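Local coordinates for protein macromomycin (Streptomyces macromomyceticus, PDB 2MCM) that binds non-covalently the cytotoxic, DNA-cleaving chromophore of the antibiotic auromomycin, for which it is the apoprotein, at residues A1-S13 / T17-T29; I62-A74 / G84-L97. All blocks are in the same frame, centred on the assembly; numbering follows the deposited sequence. Where two conformers were deposited one is given.

Interaction 1: residues A1-S13 / T17-T29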
loop_
_atom_site.group_PDB
_atom_site.type_symbol
_atom_site.label_atom_id
_atom_site.label_comp_id
_atom_site.label_asym_id
_atom_site.label_seq_id
_atom_site.Cartn_x
_atom_site.Cartn_y
_atom_site.Cartn_z
ATOM N N ALA A 1 -11.335 -14.293 0.314
ATOM C CA ALA A 1 -10.315 -14.279 -0.792
ATOM C C ALA A 1 -9.935 -12.849 -1.164
ATOM O O ALA A 1 -10.680 -12.278 -2.007
ATOM C CB ALA A 1 -11.060 -14.914 -2.019
ATOM N N PRO A 2 -8.835 -12.317 -0.667
ATOM C CA PRO A 2 -8.508 -10.914 -0.941
ATOM C C PRO A 2 -8.306 -10.520 -2.368
ATOM O O PRO A 2 -7.582 -11.159 -3.144
ATOM C CB PRO A 2 -7.296 -10.553 -0.077
ATOM C CG PRO A 2 -7.152 -11.686 0.879
ATOM C CD PRO A 2 -7.924 -12.870 0.326
ATOM N N GLY A 3 -8.904 -9.361 -2.704
ATOM C CA GLY A 3 -8.722 -8.799 -4.057
ATOM C C GLY A 3 -8.686 -7.239 -3.806
ATOM O O GLY A 3 -9.376 -6.822 -2.871
ATOM N N VAL A 4 -7.921 -6.600 -4.643
ATOM C CA VAL A 4 -7.858 -5.113 -4.432
ATOM C C VAL A 4 -7.875 -4.458 -5.823
ATOM O O VAL A 4 -7.360 -5.026 -6.809
ATOM C CB VAL A 4 -6.542 -4.752 -3.708
ATOM C CG1 VAL A 4 -5.359 -4.798 -4.664
ATOM C CG2 VAL A 4 -6.655 -3.367 -3.056
ATOM N N THR A 5 -8.408 -3.276 -5.864
ATOM C CA THR A 5 -8.409 -2.438 -7.060
ATOM C C THR A 5 -7.936 -1.041 -6.563
ATOM O O THR A 5 -8.344 -0.671 -5.462
ATOM C CB THR A 5 -9.896 -2.351 -7.595
ATOM O OG1 THR A 5 -9.638 -1.797 -8.960
ATOM C CG2 THR A 5 -10.832 -1.500 -6.816
ATOM N N VAL A 6 -7.051 -0.441 -7.279
ATOM C CA VAL A 6 -6.548 0.940 -6.945
ATOM C C VAL A 6 -6.965 1.834 -8.107
ATOM O O VAL A 6 -6.632 1.501 -9.255
ATOM C CB VAL A 6 -5.071 0.904 -6.754
ATOM C CG1 VAL A 6 -4.477 2.320 -6.487
ATOM C CG2 VAL A 6 -4.586 -0.035 -5.652
ATOM N N THR A 7 -7.687 2.919 -7.766
ATOM C CA THR A 7 -8.147 3.802 -8.860
ATOM C C THR A 7 -7.864 5.268 -8.579
ATOM O O THR A 7 -8.250 5.698 -7.495
ATOM C CB THR A 7 -9.745 3.686 -8.888
ATOM O OG1 THR A 7 -10.074 2.287 -9.068
ATOM C CG2 THR A 7 -10.296 4.559 -10.018
ATOM N N PRO A 8 -7.200 5.970 -9.454
ATOM C CA PRO A 8 -6.613 5.474 -10.696
ATOM C C PRO A 8 -5.304 4.745 -10.301
ATOM O O PRO A 8 -4.850 4.865 -9.136
ATOM C CB PRO A 8 -6.234 6.726 -11.498
ATOM C CG PRO A 8 -6.314 7.875 -10.558
ATOM C CD PRO A 8 -6.937 7.422 -9.234
ATOM N N ALA A 9 -4.719 4.001 -11.238
ATOM C CA ALA A 9 -3.447 3.304 -10.885
ATOM C C ALA A 9 -2.312 3.653 -11.819
ATOM O O ALA A 9 -1.164 3.227 -11.552
ATOM C CB ALA A 9 -3.681 1.774 -10.978
ATOM N N THR A 10 -2.465 4.413 -12.894
ATOM C CA THR A 10 -1.393 4.755 -13.845
ATOM C C THR A 10 -1.395 6.268 -14.172
ATOM O O THR A 10 -2.477 6.845 -14.011
ATOM C CB THR A 10 -1.623 3.998 -15.237
ATOM O OG1 THR A 10 -2.984 4.347 -15.665
ATOM C CG2 THR A 10 -1.505 2.476 -15.066
ATOM N N GLY A 11 -0.256 6.739 -14.607
ATOM C CA GLY A 11 -0.071 8.162 -14.956
ATOM C C GLY A 11 -0.316 9.017 -13.700
ATOM O O GLY A 11 -0.867 10.148 -13.845
ATOM N N LEU A 12 0.007 8.506 -12.529
ATOM C CA LEU A 12 -0.296 9.302 -11.303
ATOM C C LEU A 12 0.706 10.423 -11.173
ATOM O O LEU A 12 1.822 10.476 -11.631
ATOM C CB LEU A 12 -0.092 8.264 -10.118
ATOM C CG LEU A 12 -1.062 7.109 -10.138
ATOM C CD1 LEU A 12 -0.790 6.196 -8.950
ATOM C CD2 LEU A 12 -2.563 7.523 -10.077
ATOM N N SER A 13 0.163 11.417 -10.348
ATOM C CA SER A 13 1.006 12.571 -10.010
ATOM C C SER A 13 1.552 12.375 -8.591
ATOM O O SER A 13 0.905 11.660 -7.796
ATOM C CB SER A 13 0.070 13.818 -9.842
ATOM O OG SER A 13 -0.572 14.085 -11.070
ATOM N N THR A 17 -4.284 11.552 -4.580
ATOM C CA THR A 17 -5.052 10.667 -3.709
ATOM C C THR A 17 -5.608 9.548 -4.577
ATOM O O THR A 17 -6.251 9.876 -5.586
ATOM C CB THR A 17 -6.303 11.395 -3.040
ATOM O OG1 THR A 17 -5.703 12.398 -2.203
ATOM C CG2 THR A 17 -7.101 10.402 -2.153
ATOM N N VAL A 18 -5.407 8.286 -4.169
ATOM C CA VAL A 18 -6.046 7.191 -4.988
ATOM C C VAL A 18 -7.035 6.477 -4.072
ATOM O O VAL A 18 -6.960 6.695 -2.819
ATOM C CB VAL A 18 -4.976 6.240 -5.519
ATOM C CG1 VAL A 18 -3.957 6.885 -6.449
ATOM C CG2 VAL A 18 -4.260 5.474 -4.423
ATOM N N THR A 19 -7.940 5.685 -4.594
ATOM C CA THR A 19 -8.868 4.968 -3.731
ATOM C C THR A 19 -8.465 3.453 -3.777
ATOM O O THR A 19 -8.335 3.000 -4.932
ATOM C CB THR A 19 -10.339 5.123 -4.246
ATOM O OG1 THR A 19 -10.631 6.573 -4.170
ATOM C CG2 THR A 19 -11.347 4.259 -3.465
ATOM N N VAL A 20 -8.300 2.903 -2.643
ATOM C CA VAL A 20 -7.963 1.429 -2.580
ATOM C C VAL A 20 -9.247 0.725 -2.209
ATOM O O VAL A 20 -9.787 1.004 -1.116
ATOM C CB VAL A 20 -6.878 1.195 -1.546
ATOM C CG1 VAL A 20 -6.545 -0.328 -1.436
ATOM C CG2 VAL A 20 -5.612 1.968 -1.815
ATOM N N SER A 21 -9.787 -0.153 -3.007
ATOM C CA SER A 21 -11.016 -0.908 -2.747
ATOM C C SER A 21 -10.646 -2.414 -2.674
ATOM O O SER A 21 -10.071 -2.914 -3.655
ATOM C CB SER A 21 -12.095 -0.840 -3.810
ATOM O OG SER A 21 -12.367 0.532 -4.051
ATOM N N ALA A 22 -10.998 -2.940 -1.523
ATOM C CA ALA A 22 -10.655 -4.400 -1.361
ATOM C C ALA A 22 -11.888 -5.143 -0.978
ATOM O O ALA A 22 -12.839 -4.651 -0.355
ATOM C CB ALA A 22 -9.560 -4.487 -0.311
ATOM N N THR A 23 -11.903 -6.431 -1.385
ATOM C CA THR A 23 -13.018 -7.313 -1.080
ATOM C C THR A 23 -12.461 -8.713 -0.690
ATOM O O THR A 23 -11.283 -8.930 -0.874
ATOM C CB THR A 23 -13.971 -7.528 -2.344
ATOM O OG1 THR A 23 -13.089 -8.018 -3.371
ATOM C CG2 THR A 23 -14.676 -6.198 -2.695
ATOM N N GLY A 24 -13.365 -9.472 -0.088
ATOM C CA GLY A 24 -12.943 -10.879 0.269
ATOM C C GLY A 24 -12.084 -10.877 1.495
ATOM O O GLY A 24 -11.306 -11.860 1.683
ATOM N N LEU A 25 -12.111 -9.844 2.356
ATOM C CA LEU A 25 -11.282 -9.841 3.552
ATOM C C LEU A 25 -12.041 -10.453 4.727
ATOM O O LEU A 25 -13.245 -10.818 4.632
ATOM C CB LEU A 25 -11.007 -8.304 3.907
ATOM C CG LEU A 25 -10.401 -7.518 2.754
ATOM C CD1 LEU A 25 -10.204 -6.034 3.210
ATOM C CD2 LEU A 25 -9.099 -8.103 2.287
ATOM N N THR A 26 -11.352 -10.507 5.857
ATOM C CA THR A 26 -11.999 -11.081 7.064
ATOM C C THR A 26 -12.626 -10.022 7.929
ATOM O O THR A 26 -11.811 -9.134 8.337
ATOM C CB THR A 26 -10.886 -11.841 7.866
ATOM O OG1 THR A 26 -10.328 -12.832 6.940
ATOM C CG2 THR A 26 -11.415 -12.448 9.155
ATOM N N PRO A 27 -13.910 -10.050 8.133
ATOM C CA PRO A 27 -14.552 -8.994 8.956
ATOM C C PRO A 27 -13.872 -8.870 10.282
ATOM O O PRO A 27 -13.570 -9.909 10.964
ATOM C CB PRO A 27 -15.991 -9.482 9.103
ATOM C CG PRO A 27 -16.207 -10.278 7.828
ATOM C CD PRO A 27 -14.894 -11.027 7.598
ATOM N N GLY A 28 -13.649 -7.631 10.739
ATOM C CA GLY A 28 -13.036 -7.350 12.017
ATOM C C GLY A 28 -11.558 -7.366 12.061
ATOM O O GLY A 28 -10.981 -7.040 13.139
ATOM N N THR A 29 -10.842 -7.764 11.018
ATOM C CA THR A 29 -9.387 -7.751 11.037
ATOM C C THR A 29 -8.907 -6.336 10.569
ATOM O O THR A 29 -9.553 -5.798 9.691
ATOM C CB THR A 29 -8.860 -8.835 10.002
ATOM O OG1 THR A 29 -9.311 -10.090 10.585
ATOM C CG2 THR A 29 -7.352 -8.768 9.850
HETATM O O HOH W 1 -12.439 -10.579 -3.847
HETATM O O HOH W 2 -9.986 7.814 -6.642
#
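Val6 and Val18 meet on the inward face of an antiparallel beta hairpin, CG1 of Val6 lying 3.8 Å from CG2 of Val18. With CG1 of Val18 anti to its own carbonyl carbon (chi1 -62°), that methyl turns the other way, to CD2 of Leu12 at 3.9 Å, and the leucine side chain crosses the valine at about a right angle. Further along this face Val4 CG2 comes to Val20 CG1 at 3.4 Å, but Val4 has two conformers, so the closeness is doubtful; the same methyl also reaches Ala22 CB. The row continues inward onto Ala95 and Leu97 of strand 93-98 and Ile109 of strand 104-109, making it one wall of the hydrophobic core of the neocarzinostatin-type, immunoglobulin-like sandwich. Beyond Gly24, CB of Pro2 rests on CD2 of Leu25.

Between strands 3-7 and 17-23 the hydrogen-bonded pairs are Gly3 with Thr23, Thr5 with Ser21 and Thr7 with Thr19, each joined by two backbone bonds. The straightest is Ser21 N to Thr5 O, 177° at the hydrogen. Beyond the Gly3–Thr23 pair, the N-terminal nitrogen of Ala1 donates to a lone pair of Gly24 O at 2.8 Å. On the outer face, two waters stitch the strands together: one joins Ala1 O to Thr23 OG1, the other joins Thr7 O to Thr19 OG1, 2.9 Å and 2.8 Å from these respective oxygens. A cis peptide bond precedes Pro8, whose carbonyl O is buried near Val18 CG1, 3.5 Å away, with no polar partner in the model. The hairpin is thus amphipathic: branched aliphatic groups face the core, while hydroxyls and water occupy its outer surface.

Interaction 2: residues I62-A74 / G84-L97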
loop_
_atom_site.group_PDB
_atom_site.type_symbol
_atom_site.label_atom_id
_atom_site.label_comp_id
_atom_site.label_asym_id
_atom_site.label_seq_id
_atom_site.Cartn_x
_atom_site.Cartn_y
_atom_site.Cartn_z
ATOM N N ILE A 62 -13.101 -3.099 2.433
ATOM C CA ILE A 62 -12.440 -1.881 2.870
ATOM C C ILE A 62 -12.405 -0.958 1.636
ATOM O O ILE A 62 -12.080 -1.398 0.512
ATOM C CB ILE A 62 -10.971 -2.069 3.358
ATOM C CG1 ILE A 62 -11.010 -2.652 4.792
ATOM C CG2 ILE A 62 -10.209 -0.704 3.244
ATOM C CD1 ILE A 62 -9.585 -2.956 5.312
ATOM N N THR A 63 -12.728 0.329 1.892
ATOM C CA THR A 63 -12.576 1.320 0.782
ATOM C C THR A 63 -11.796 2.457 1.486
ATOM O O THR A 63 -12.393 2.950 2.483
ATOM C CB THR A 63 -13.876 1.883 0.161
ATOM O OG1 THR A 63 -14.567 0.769 -0.428
ATOM C CG2 THR A 63 -13.511 2.890 -0.984
ATOM N N ALA A 64 -10.614 2.754 1.028
ATOM C CA ALA A 64 -9.814 3.788 1.669
ATOM C C ALA A 64 -9.098 4.680 0.680
ATOM O O ALA A 64 -8.688 4.277 -0.403
ATOM C CB ALA A 64 -8.716 3.093 2.525
ATOM N N GLN A 65 -8.890 5.913 1.127
ATOM C CA GLN A 65 -8.122 6.897 0.351
ATOM C C GLN A 65 -6.685 6.796 0.788
ATOM O O GLN A 65 -6.428 6.738 2.031
ATOM C CB GLN A 65 -8.666 8.345 0.567
ATOM C CG GLN A 65 -10.046 8.477 -0.061
ATOM C CD GLN A 65 -10.427 9.961 -0.164
ATOM O OE1 GLN A 65 -9.750 10.910 0.262
ATOM N NE2 GLN A 65 -11.602 10.111 -0.750
ATOM N N LEU A 66 -5.756 6.887 -0.107
ATOM C CA LEU A 66 -4.348 6.838 0.148
ATOM C C LEU A 66 -3.628 7.909 -0.680
ATOM O O LEU A 66 -3.867 7.922 -1.889
ATOM C CB LEU A 66 -3.805 5.385 -0.209
ATOM C CG LEU A 66 -2.314 5.227 -0.073
ATOM C CD1 LEU A 66 -1.822 5.277 1.348
ATOM C CD2 LEU A 66 -1.856 3.889 -0.717
ATOM N N LYS A 67 -2.807 8.729 -0.024
ATOM C CA LYS A 67 -2.057 9.725 -0.828
ATOM C C LYS A 67 -0.764 9.086 -1.293
ATOM O O LYS A 67 0.010 8.591 -0.392
ATOM C CB LYS A 67 -1.828 10.969 0.060
ATOM C CG LYS A 67 -1.429 12.145 -0.868
ATOM C CD LYS A 67 -1.286 13.459 -0.071
ATOM C CE LYS A 67 -2.594 13.856 0.594
ATOM N NZ LYS A 67 -2.483 15.270 1.198
ATOM N N VAL A 68 -0.438 9.089 -2.562
ATOM C CA VAL A 68 0.808 8.457 -3.045
ATOM C C VAL A 68 1.804 9.489 -3.512
ATOM O O VAL A 68 1.440 10.632 -3.882
ATOM C CB VAL A 68 0.554 7.428 -4.197
ATOM C CG1 VAL A 68 -0.276 6.266 -3.634
ATOM C CG2 VAL A 68 -0.074 8.101 -5.407
ATOM N N HIS A 69 3.056 9.120 -3.494
ATOM C CA HIS A 69 4.154 10.020 -3.872
ATOM C C HIS A 69 5.137 9.295 -4.787
ATOM O O HIS A 69 5.336 8.085 -4.715
ATOM C CB HIS A 69 4.901 10.531 -2.613
ATOM C CG HIS A 69 3.990 11.313 -1.674
ATOM N ND1 HIS A 69 3.264 10.842 -0.666
ATOM C CD2 HIS A 69 3.713 12.653 -1.755
ATOM C CE1 HIS A 69 2.559 11.837 -0.097
ATOM N NE2 HIS A 69 2.839 12.953 -0.760
ATOM N N SER A 70 5.673 10.092 -5.716
ATOM C CA SER A 70 6.570 9.439 -6.721
ATOM C C SER A 70 7.872 9.012 -6.133
ATOM O O SER A 70 8.529 8.144 -6.756
ATOM C CB SER A 70 6.732 10.285 -7.995
ATOM O OG SER A 70 7.235 11.547 -7.585
ATOM N N SER A 71 8.281 9.586 -5.023
ATOM C CA SER A 71 9.493 9.162 -4.294
ATOM C C SER A 71 9.069 9.189 -2.827
ATOM O O SER A 71 8.261 10.105 -2.436
ATOM C CB SER A 71 10.722 10.011 -4.503
ATOM O OG SER A 71 11.190 9.922 -5.848
ATOM N N PHE A 72 9.570 8.300 -2.020
ATOM C CA PHE A 72 9.204 8.318 -0.570
ATOM C C PHE A 72 10.350 7.725 0.213
ATOM O O PHE A 72 11.237 7.085 -0.355
ATOM C CB PHE A 72 7.929 7.525 -0.409
ATOM C CG PHE A 72 7.926 6.055 -0.685
ATOM C CD1 PHE A 72 8.302 5.161 0.340
ATOM C CD2 PHE A 72 7.555 5.530 -1.927
ATOM C CE1 PHE A 72 8.251 3.779 0.141
ATOM C CE2 PHE A 72 7.535 4.141 -2.139
ATOM C CZ PHE A 72 7.926 3.299 -1.130
ATOM N N GLN A 73 10.361 7.960 1.526
ATOM C CA GLN A 73 11.343 7.384 2.437
ATOM C C GLN A 73 10.676 6.085 2.930
ATOM O O GLN A 73 9.578 6.082 3.496
ATOM C CB GLN A 73 11.606 8.255 3.683
ATOM C CG GLN A 73 12.322 9.561 3.339
ATOM C CD GLN A 73 13.521 9.289 2.468
ATOM O OE1 GLN A 73 14.378 8.430 2.900
ATOM N NE2 GLN A 73 13.647 9.866 1.270
ATOM N N ALA A 74 11.366 4.994 2.617
ATOM C CA ALA A 74 10.787 3.688 3.000
ATOM C C ALA A 74 11.254 3.272 4.397
ATOM O O ALA A 74 12.406 3.598 4.740
ATOM C CB ALA A 74 11.252 2.661 1.970
ATOM N N GLY A 84 15.663 4.318 3.461
ATOM C CA GLY A 84 16.251 5.265 2.460
ATOM C C GLY A 84 15.188 5.585 1.429
ATOM O O GLY A 84 13.984 5.261 1.565
ATOM N N THR A 85 15.606 6.330 0.402
ATOM C CA THR A 85 14.681 6.809 -0.582
ATOM C C THR A 85 14.334 5.778 -1.628
ATOM O O THR A 85 15.282 5.091 -2.091
ATOM C CB THR A 85 15.349 8.044 -1.364
ATOM O OG1 THR A 85 15.726 8.961 -0.303
ATOM C CG2 THR A 85 14.384 8.652 -2.380
ATOM N N VAL A 86 13.105 5.731 -2.025
ATOM C CA VAL A 86 12.589 4.885 -3.087
ATOM C C VAL A 86 12.014 5.834 -4.165
ATOM O O VAL A 86 11.160 6.659 -3.856
ATOM C CB VAL A 86 11.476 3.941 -2.584
ATOM C CG1 VAL A 86 10.889 3.165 -3.762
ATOM C CG2 VAL A 86 12.000 2.894 -1.595
ATOM N N ASN A 87 12.422 5.673 -5.415
ATOM C CA ASN A 87 11.904 6.518 -6.510
ATOM C C ASN A 87 11.031 5.607 -7.363
ATOM O O ASN A 87 11.615 4.648 -7.978
ATOM C CB ASN A 87 13.088 7.091 -7.262
ATOM C CG ASN A 87 12.630 7.916 -8.445
ATOM O OD1 ASN A 87 11.533 7.850 -9.000
ATOM N ND2 ASN A 87 13.679 8.684 -8.827
ATOM N N CYS A 88 9.757 5.804 -7.400
ATOM C CA CYS A 88 8.795 4.968 -8.109
ATOM C C CYS A 88 8.793 5.199 -9.614
ATOM O O CYS A 88 7.972 4.498 -10.246
ATOM C CB CYS A 88 7.397 5.062 -7.507
ATOM S SG CYS A 88 7.327 4.617 -5.714
ATOM N N LYS A 89 9.634 6.050 -10.115
ATOM C CA LYS A 89 9.719 6.240 -11.557
ATOM C C LYS A 89 10.887 5.364 -11.990
ATOM O O LYS A 89 11.068 5.239 -13.225
ATOM C CB LYS A 89 9.919 7.715 -11.942
ATOM C CG LYS A 89 8.574 8.455 -11.824
ATOM C CD LYS A 89 8.603 9.922 -12.139
ATOM C CE LYS A 89 8.543 10.303 -13.594
ATOM N NZ LYS A 89 7.762 9.346 -14.428
ATOM N N VAL A 90 11.647 4.787 -11.093
ATOM C CA VAL A 90 12.808 3.924 -11.407
ATOM C C VAL A 90 12.517 2.478 -11.031
ATOM O O VAL A 90 12.977 1.560 -11.769
ATOM C CB VAL A 90 14.076 4.471 -10.680
ATOM C CG1 VAL A 90 15.280 3.549 -10.750
ATOM C CG2 VAL A 90 14.380 5.870 -11.157
ATOM N N VAL A 91 11.916 2.240 -9.888
ATOM C CA VAL A 91 11.573 0.890 -9.418
ATOM C C VAL A 91 10.050 0.815 -9.401
ATOM O O VAL A 91 9.305 1.792 -9.403
ATOM C CB VAL A 91 12.140 0.502 -8.069
ATOM C CG1 VAL A 91 13.670 0.516 -8.137
ATOM C CG2 VAL A 91 11.522 1.133 -6.859
ATOM N N SER A 92 9.551 -0.416 -9.380
ATOM C CA SER A 92 8.105 -0.645 -9.339
ATOM C C SER A 92 7.551 -0.482 -7.908
ATOM O O SER A 92 8.053 -1.126 -6.984
ATOM C CB SER A 92 7.671 -2.081 -9.795
ATOM O OG SER A 92 8.053 -2.205 -11.170
ATOM N N CYS A 93 6.520 0.339 -7.757
ATOM C CA CYS A 93 5.890 0.496 -6.431
ATOM C C CYS A 93 4.462 0.016 -6.483
ATOM O O CYS A 93 3.928 -0.158 -7.653
ATOM C CB CYS A 93 5.842 2.025 -6.088
ATOM S SG CYS A 93 7.542 2.588 -5.812
ATOM N N SER A 94 3.823 -0.243 -5.385
ATOM C CA SER A 94 2.446 -0.664 -5.370
ATOM C C SER A 94 1.661 0.065 -4.277
ATOM O O SER A 94 2.258 0.740 -3.410
ATOM C CB SER A 94 2.357 -2.195 -5.001
ATOM O OG SER A 94 2.900 -2.399 -3.723
ATOM N N ALA A 95 0.379 -0.034 -4.324
ATOM C CA ALA A 95 -0.556 0.399 -3.276
ATOM C C ALA A 95 -1.347 -0.892 -2.939
ATOM O O ALA A 95 -1.710 -1.663 -3.839
ATOM C CB ALA A 95 -1.492 1.511 -3.730
ATOM N N GLY A 96 -1.574 -1.119 -1.629
ATOM C CA GLY A 96 -2.322 -2.355 -1.336
ATOM C C GLY A 96 -2.544 -2.400 0.154
ATOM O O GLY A 96 -2.380 -1.347 0.828
ATOM N N LEU A 97 -2.951 -3.523 0.690
ATOM C CA LEU A 97 -3.220 -3.694 2.105
ATOM C C LEU A 97 -2.882 -5.096 2.597
ATOM O O LEU A 97 -2.910 -6.003 1.769
ATOM C CB LEU A 97 -4.672 -3.273 2.327
ATOM C CG LEU A 97 -5.797 -4.189 1.916
ATOM C CD1 LEU A 97 -7.152 -3.673 2.357
ATOM C CD2 LEU A 97 -5.787 -4.532 0.437
HETATM O O HOH W 3 10.188 10.616 -8.586
#
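Val86 runs alongside Phe72, its CB over one face of the ring, 4.0 Å from the centroid and 15° off the normal, in a CH-pi contact. The Cys88–Cys93 disulfide meets the same ring at its edge: SG of Cys88 lies 3.6 Å from Phe72 CE2, and SG of Cys93 is slightly farther off. Val86 CG2 turns to Ala74 CB. Away from the ring, the aliphatic contacts are Leu66 CD2 with Ala95 CB and Ile62 CD1 with Leu97 CD1, between strands 62-68 and 93-97.

Strands 71-74 and 84-87 form an antiparallel hairpin, part of the smaller, disulfide-bearing subdomain that accompanies the sandwich in the neocarzinostatin family; in relatives the chromophore lies in the cleft between the two, and probably does so here. Backbone bonds of the hairpin join Phe72 and Val86 in both directions, with Ala74 N donating to Gly84 O; beyond them Cys88 N reaches Ser70 O at 2.7 Å.

Among polar side chains, Gln73 kinks at chi2 (-49°) and its NE2 crosses to Thr85 OG1 at 2.8 Å, nearly straight and in the amide plane. Asn87 OD1 accepts from Lys89 N in an Asx turn, and a water bridges that oxygen to Ser71 OG.

Overall arrangement
From the N terminus, interaction 1 comes first and closes a short loop between strands 3-7 and 16-23. The chain then runs through strands 30-40, 43-47 and 52-55 before interaction 2 opens. The two contacts therefore follow in series, neither nesting nor crossing, with centres about 13 Å apart. Strand 62-68 completes a three-stranded antiparallel sheet beside strand 16-23: Val20 N probably bonds to Ala64 O, and Ala22 N to Ile62 O. From that strand the chain passes into the hairpin 71-76/81-87, whose loop interaction 2 closes; the disulfide-bearing loop then leads to strand 93-98, which faces the first sheet. Interaction 1 builds the edge of the sandwich, and interaction 2 ties the sandwich to the smaller subdomain.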